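PDB 6FTF: protein kinase A regulatory subunit, putative from Trypanosoma cruzi, which probably holds the kinase catalytic subunit inactive and releases it when nucleoside analogues, rather than cyclic AMP, bind its two cyclic nucleotide-binding domains. Local coordinates for residues A[57-65]-A[131-140]. Sequence-based numbering, arbitrary orientation.
Sequences VAGAMQRAT and LIAWVLDRDT
Ala64 and Ala133 face each other as an antiparallel hydrogen-bonded pair, with Ala64 N to Ala133 O and Ala133 N to Ala64 O both 2.9 Å long and both nearly straight at the hydrogen. Two residues along, Gln62 and Val135 form the next such pair. Here Gln62 N meets a lone pair of Val135 O in the carbonyl plane (3.0 Å), whereas the return bond from Val135 N to Gln62 O, though short, is bent to 142° at the hydrogen. Two waters extend the polar seam, one joining Gln62 OE1 to Val135 O and the other Ala60 O to Asp137 OD1. Asp137 also caps the helix that follows the strand: its OD2 accepts from Thr140 N and its OD1 from Thr140 OG1.

The non-hydrogen-bonded pair Arg63–Trp134 carries the main side-chain contact on one face of the sheet. Arg63 CG stands opposite the backbone N (chi1 -175°), which lays the aliphatic chain alongside the indole; CB sits over the six-membered ring in a CH-pi contact, 3.9 Å from its centroid. The chain then bends at CG–CD and brings NH2 obliquely to CZ2 and CH2, with the guanidinium tilted 58° from the ring plane. Ile132 CG2 packs beside Arg63 CD, and on the other face Val135 CG2 meets Ala64 CB at 3.8 Å. Near the end of strand 130-137, Leu136 reaches helix 51-60, its CD1 against Ala60 CB and its CD2 against Val57 CG1.

The contact thus joins edge strand 62-67 to 130-137 in the beta-barrel of the first cyclic nucleotide-binding domain. Strand 82-86 continues the sheet beyond 130-137, Gln87 accepts from Trp134 NE1, and helix 30-42 packs against Met61 and Trp134, while Val145 of helix 138-145 touches both Val57 and Leu136.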
ATOM      1  N   VAL A  57      -6.957  12.409  12.299  1.00  9.85           N
ATOM      2  CA  VAL A  57      -7.962  11.705  11.516  1.00 10.46           C
ATOM      3  C   VAL A  57      -8.634  10.639  12.372  1.00 10.76           C
ATOM      4  O   VAL A  57      -9.863  10.517  12.388  1.00 11.20           O
ATOM      5  CB  VAL A  57      -7.321  11.122  10.242  1.00 12.24           C
ATOM      6  CG1 VAL A  57      -8.278  10.192   9.534  1.00 13.30           C
ATOM      7  CG2 VAL A  57      -6.897  12.245   9.295  1.00 14.21           C
ATOM      8  N   ALA A  58      -7.844   9.859  13.110  1.00 10.09           N
ATOM      9  CA  ALA A  58      -8.401   8.852  14.007  1.00 11.19           C
ATOM     10  C   ALA A  58      -9.369   9.465  15.003  1.00 10.85           C
ATOM     11  O   ALA A  58     -10.461   8.924  15.244  1.00 12.09           O
ATOM     12  CB  ALA A  58      -7.293   8.066  14.703  1.00 11.62           C
ATOM     13  N   GLY A  59      -9.000  10.595  15.588  1.00 11.11           N
ATOM     14  CA  GLY A  59      -9.878  11.269  16.524  1.00 11.09           C
ATOM     15  C   GLY A  59     -11.194  11.686  15.917  1.00 10.43           C
ATOM     16  O   GLY A  59     -12.205  11.763  16.617  1.00 11.66           O
ATOM     17  N   ALA A  60     -11.203  11.974  14.619  1.00  9.91           N
ATOM     18  CA  ALA A  60     -12.405  12.435  13.944  1.00  9.74           C
ATOM     19  C   ALA A  60     -13.338  11.299  13.552  1.00 10.28           C
ATOM     20  O   ALA A  60     -14.470  11.566  13.134  1.00 11.68           O
ATOM     21  CB  ALA A  60     -12.046  13.214  12.673  1.00 10.91           C
ATOM     22  N   MET A  61     -12.919  10.058  13.706  0.72 10.98           N
ATOM     23  CA  MET A  61     -13.718   8.939  13.250  0.72  9.38           C
ATOM     24  C   MET A  61     -14.724   8.489  14.294  0.72 10.14           C
ATOM     25  O   MET A  61     -14.553   8.690  15.506  0.72 11.13           O
ATOM     26  CB  MET A  61     -12.800   7.799  12.846  0.72 11.45           C
ATOM     27  CG  MET A  61     -11.942   8.178  11.649  0.72  8.85           C
ATOM     28  SD  MET A  61     -10.922   6.844  11.008  0.72 12.55           S
ATOM     29  CE  MET A  61      -9.405   7.069  11.691  0.72 42.45           C
ATOM     30  N   GLN A  62     -15.810   7.911  13.798  1.00  9.54           N
ATOM     31  CA  GLN A  62     -16.858   7.367  14.650  1.00 10.15           C
ATOM     32  C   GLN A  62     -17.143   5.935  14.220  1.00  9.81           C
ATOM     33  O   GLN A  62     -17.010   5.579  13.049  1.00 11.20           O
ATOM     34  CB  GLN A  62     -18.139   8.179  14.505  1.00 11.28           C
ATOM     35  CG  GLN A  62     -17.982   9.663  14.801  1.00 13.19           C
ATOM     36  CD  GLN A  62     -19.258  10.422  14.516  1.00 16.61           C
ATOM     37  OE1 GLN A  62     -19.467  10.946  13.411  1.00 21.88           O
ATOM     38  NE2 GLN A  62     -20.130  10.457  15.495  1.00 17.32           N
ATOM     39  N   ARG A  63     -17.576   5.107  15.153  1.00  9.61           N
ATOM     40  CA  ARG A  63     -17.772   3.694  14.859  1.00  9.28           C
ATOM     41  C   ARG A  63     -19.176   3.419  14.352  1.00  9.30           C
ATOM     42  O   ARG A  63     -20.148   3.976  14.867  1.00 12.10           O
ATOM     43  CB  ARG A  63     -17.512   2.855  16.103  1.00 10.01           C
ATOM     44  CG  ARG A  63     -17.580   1.343  15.855  1.00 10.50           C
ATOM     45  CD  ARG A  63     -16.911   0.605  17.002  1.00 11.59           C
ATOM     46  NE  ARG A  63     -17.567   0.926  18.261  1.00 12.11           N
ATOM     47  CZ  ARG A  63     -16.997   0.925  19.453  1.00 10.44           C
ATOM     48  NH1 ARG A  63     -17.732   1.245  20.504  1.00 12.62           N
ATOM     49  NH2 ARG A  63     -15.727   0.621  19.605  1.00 10.56           N
ATOM     50  N   ALA A  64     -19.282   2.523  13.383  1.00  9.75           N
ATOM     51  CA  ALA A  64     -20.566   2.053  12.882  1.00 10.09           C
ATOM     52  C   ALA A  64     -20.518   0.544  12.717  1.00 10.07           C
ATOM     53  O   ALA A  64     -19.454  -0.023  12.472  1.00 10.95           O
ATOM     54  CB  ALA A  64     -20.888   2.698  11.533  1.00 12.69           C
ATOM     55  N   THR A  65     -21.671  -0.107  12.856  1.00 10.19           N
ATOM     56  CA  THR A  65     -21.731  -1.542  12.647  1.00 10.18           C
ATOM     57  C   THR A  65     -22.873  -1.870  11.709  1.00 10.16           C
ATOM     58  O   THR A  65     -23.859  -1.136  11.611  1.00 11.39           O
ATOM     59  CB  THR A  65     -21.905  -2.328  13.947  1.00 10.00           C
ATOM     60  OG1 THR A  65     -23.192  -2.054  14.506  1.00 10.96           O
ATOM     61  CG2 THR A  65     -20.818  -1.984  14.924  1.00 11.59           C
ATOM     62  N   LEU A 131     -20.157  -6.515  10.415  1.00 11.04           N
ATOM     63  CA  LEU A 131     -19.041  -5.701   9.967  1.00 10.14           C
ATOM     64  C   LEU A 131     -18.963  -4.487  10.877  1.00 10.09           C
ATOM     65  O   LEU A 131     -19.985  -3.869  11.207  1.00 10.53           O
ATOM     66  CB  LEU A 131     -19.205  -5.317   8.496  1.00 10.70           C
ATOM     67  CG  LEU A 131     -18.083  -4.497   7.875  1.00 10.03           C
ATOM     68  CD1 LEU A 131     -17.977  -4.795   6.370  1.00 11.97           C
ATOM     69  CD2 LEU A 131     -18.285  -2.993   8.086  1.00 11.35           C
ATOM     70  N   ILE A 132     -17.752  -4.174  11.324  1.00  8.52           N
ATOM     71  CA  ILE A 132     -17.482  -3.017  12.163  1.00  8.77           C
ATOM     72  C   ILE A 132     -16.578  -2.092  11.373  1.00  8.45           C
ATOM     73  O   ILE A 132     -15.557  -2.535  10.837  1.00  8.84           O
ATOM     74  CB  ILE A 132     -16.789  -3.425  13.476  1.00  9.09           C
ATOM     75  CG1 ILE A 132     -17.655  -4.391  14.277  1.00  9.57           C
ATOM     76  CG2 ILE A 132     -16.432  -2.199  14.314  1.00 10.13           C
ATOM     77  CD1 ILE A 132     -16.902  -5.188  15.313  1.00 11.26           C
ATOM     78  N   ALA A 133     -16.926  -0.811  11.323  1.00  8.23           N
ATOM     79  CA  ALA A 133     -16.150   0.166  10.578  1.00  8.74           C
ATOM     80  C   ALA A 133     -15.950   1.432  11.395  1.00  8.36           C
ATOM     81  O   ALA A 133     -16.727   1.752  12.298  1.00  9.33           O
ATOM     82  CB  ALA A 133     -16.843   0.536   9.275  1.00 10.73           C
ATOM     83  N   TRP A 134     -14.908   2.175  11.024  1.00  8.54           N
ATOM     84  CA  TRP A 134     -14.664   3.520  11.520  1.00  8.18           C
ATOM     85  C   TRP A 134     -14.917   4.493  10.372  1.00  8.90           C
ATOM     86  O   TRP A 134     -14.469   4.263   9.242  1.00 10.13           O
ATOM     87  CB  TRP A 134     -13.246   3.642  12.082  1.00  8.95           C
ATOM     88  CG  TRP A 134     -13.094   2.830  13.326  1.00  9.00           C
ATOM     89  CD1 TRP A 134     -12.660   1.524  13.412  1.00  9.10           C
ATOM     90  CD2 TRP A 134     -13.446   3.216  14.660  1.00  8.27           C
ATOM     91  NE1 TRP A 134     -12.700   1.104  14.717  1.00  9.94           N
ATOM     92  CE2 TRP A 134     -13.176   2.120  15.500  1.00  9.53           C
ATOM     93  CE3 TRP A 134     -13.938   4.388  15.231  1.00  9.97           C
ATOM     94  CZ2 TRP A 134     -13.385   2.168  16.875  1.00 10.10           C
ATOM     95  CZ3 TRP A 134     -14.144   4.431  16.592  1.00 10.54           C
ATOM     96  CH2 TRP A 134     -13.874   3.325  17.400  1.00 10.92           C
ATOM     97  N   VAL A 135     -15.643   5.563  10.658  1.00  9.32           N
ATOM     98  CA  VAL A 135     -16.243   6.405   9.630  1.00  9.40           C
ATOM     99  C   VAL A 135     -15.725   7.828   9.741  1.00  9.17           C
ATOM    100  O   VAL A 135     -15.750   8.427  10.821  1.00  9.79           O
ATOM    101  CB  VAL A 135     -17.775   6.380   9.727  1.00 11.10           C
ATOM    102  CG1 VAL A 135     -18.409   7.063   8.500  1.00 12.10           C
ATOM    103  CG2 VAL A 135     -18.272   4.950   9.907  1.00 12.64           C
ATOM    104  N   LEU A 136     -15.291   8.370   8.606  1.00  9.50           N
ATOM    105  CA  LEU A 136     -14.747   9.718   8.506  1.00  9.36           C
ATOM    106  C   LEU A 136     -15.656  10.579   7.639  1.00  9.82           C
ATOM    107  O   LEU A 136     -16.187  10.117   6.630  1.00 10.50           O
ATOM    108  CB  LEU A 136     -13.350   9.682   7.881  1.00 10.84           C
ATOM    109  CG  LEU A 136     -12.562  10.983   7.891  1.00 10.62           C
ATOM    110  CD1 LEU A 136     -12.223  11.408   9.310  1.00 11.36           C
ATOM    111  CD2 LEU A 136     -11.289  10.838   7.085  1.00 11.28           C
ATOM    112  N   ASP A 137     -15.833  11.830   8.043  1.00  9.72           N
ATOM    113  CA  ASP A 137     -16.652  12.775   7.301  1.00 10.90           C
ATOM    114  C   ASP A 137     -15.914  13.323   6.082  1.00 10.18           C
ATOM    115  O   ASP A 137     -14.682  13.346   6.014  1.00 10.47           O
ATOM    116  CB  ASP A 137     -17.062  13.925   8.228  1.00 12.75           C
ATOM    117  CG  ASP A 137     -15.883  14.802   8.621  1.00 12.11           C
ATOM    118  OD1 ASP A 137     -15.080  14.385   9.490  1.00 13.31           O
ATOM    119  OD2 ASP A 137     -15.738  15.899   8.023  1.00 13.65           O
ATOM    120  N   ARG A 138     -16.712  13.827   5.137  1.00 11.46           N
ATOM    121  CA  ARG A 138     -16.192  14.346   3.875  1.00 11.57           C
ATOM    122  C   ARG A 138     -15.205  15.484   4.087  1.00 11.29           C
ATOM    123  O   ARG A 138     -14.155  15.524   3.442  1.00 10.96           O
ATOM    124  CB  ARG A 138     -17.356  14.816   3.008  1.00 13.67           C
ATOM    125  CG  ARG A 138     -16.963  15.574   1.752  1.00 16.64           C
ATOM    126  CD  ARG A 138     -18.221  15.731   0.899  1.00 24.91           C
ATOM    127  NE  ARG A 138     -18.040  16.372  -0.394  1.00 39.45           N
ATOM    128  CZ  ARG A 138     -19.035  16.541  -1.263  0.17 51.31           C
ATOM    129  NH1 ARG A 138     -20.260  16.116  -0.963  1.00 50.31           N
ATOM    130  NH2 ARG A 138     -18.813  17.131  -2.427  0.03 51.15           N
ATOM    131  N   ASP A 139     -15.544  16.452   4.938  1.00 11.63           N
ATOM    132  CA  ASP A 139     -14.691  17.633   5.051  1.00 11.85           C
ATOM    133  C   ASP A 139     -13.331  17.268   5.618  1.00 11.28           C
ATOM    134  O   ASP A 139     -12.306  17.781   5.159  1.00 11.73           O
ATOM    135  CB  ASP A 139     -15.358  18.722   5.898  1.00 13.17           C
ATOM    136  CG  ASP A 139     -16.516  19.416   5.176  1.00 17.73           C
ATOM    137  OD1 ASP A 139     -16.682  19.213   3.957  1.00 18.81           O
ATOM    138  OD2 ASP A 139     -17.254  20.183   5.840  1.00 21.04           O
ATOM    139  N   THR A 140     -13.287  16.368   6.598  1.00 11.11           N
ATOM    140  CA  THR A 140     -11.986  15.974   7.106  1.00 10.79           C
ATOM    141  C   THR A 140     -11.198  15.227   6.044  1.00  9.36           C
ATOM    142  O   THR A 140      -9.993  15.438   5.903  1.00 10.92           O
ATOM    143  CB  THR A 140     -12.113  15.146   8.386  1.00 10.96           C
ATOM    144  OG1 THR A 140     -12.847  15.900   9.353  1.00 12.16           O
ATOM    145  CG2 THR A 140     -10.763  14.829   8.950  1.00 12.26           C
TER
HETATM  146  O   HOH W   1     -16.069  12.935  11.537  1.00 16.69           O
HETATM  147  O   HOH W   2     -17.499  10.658  11.164  1.00 15.19           O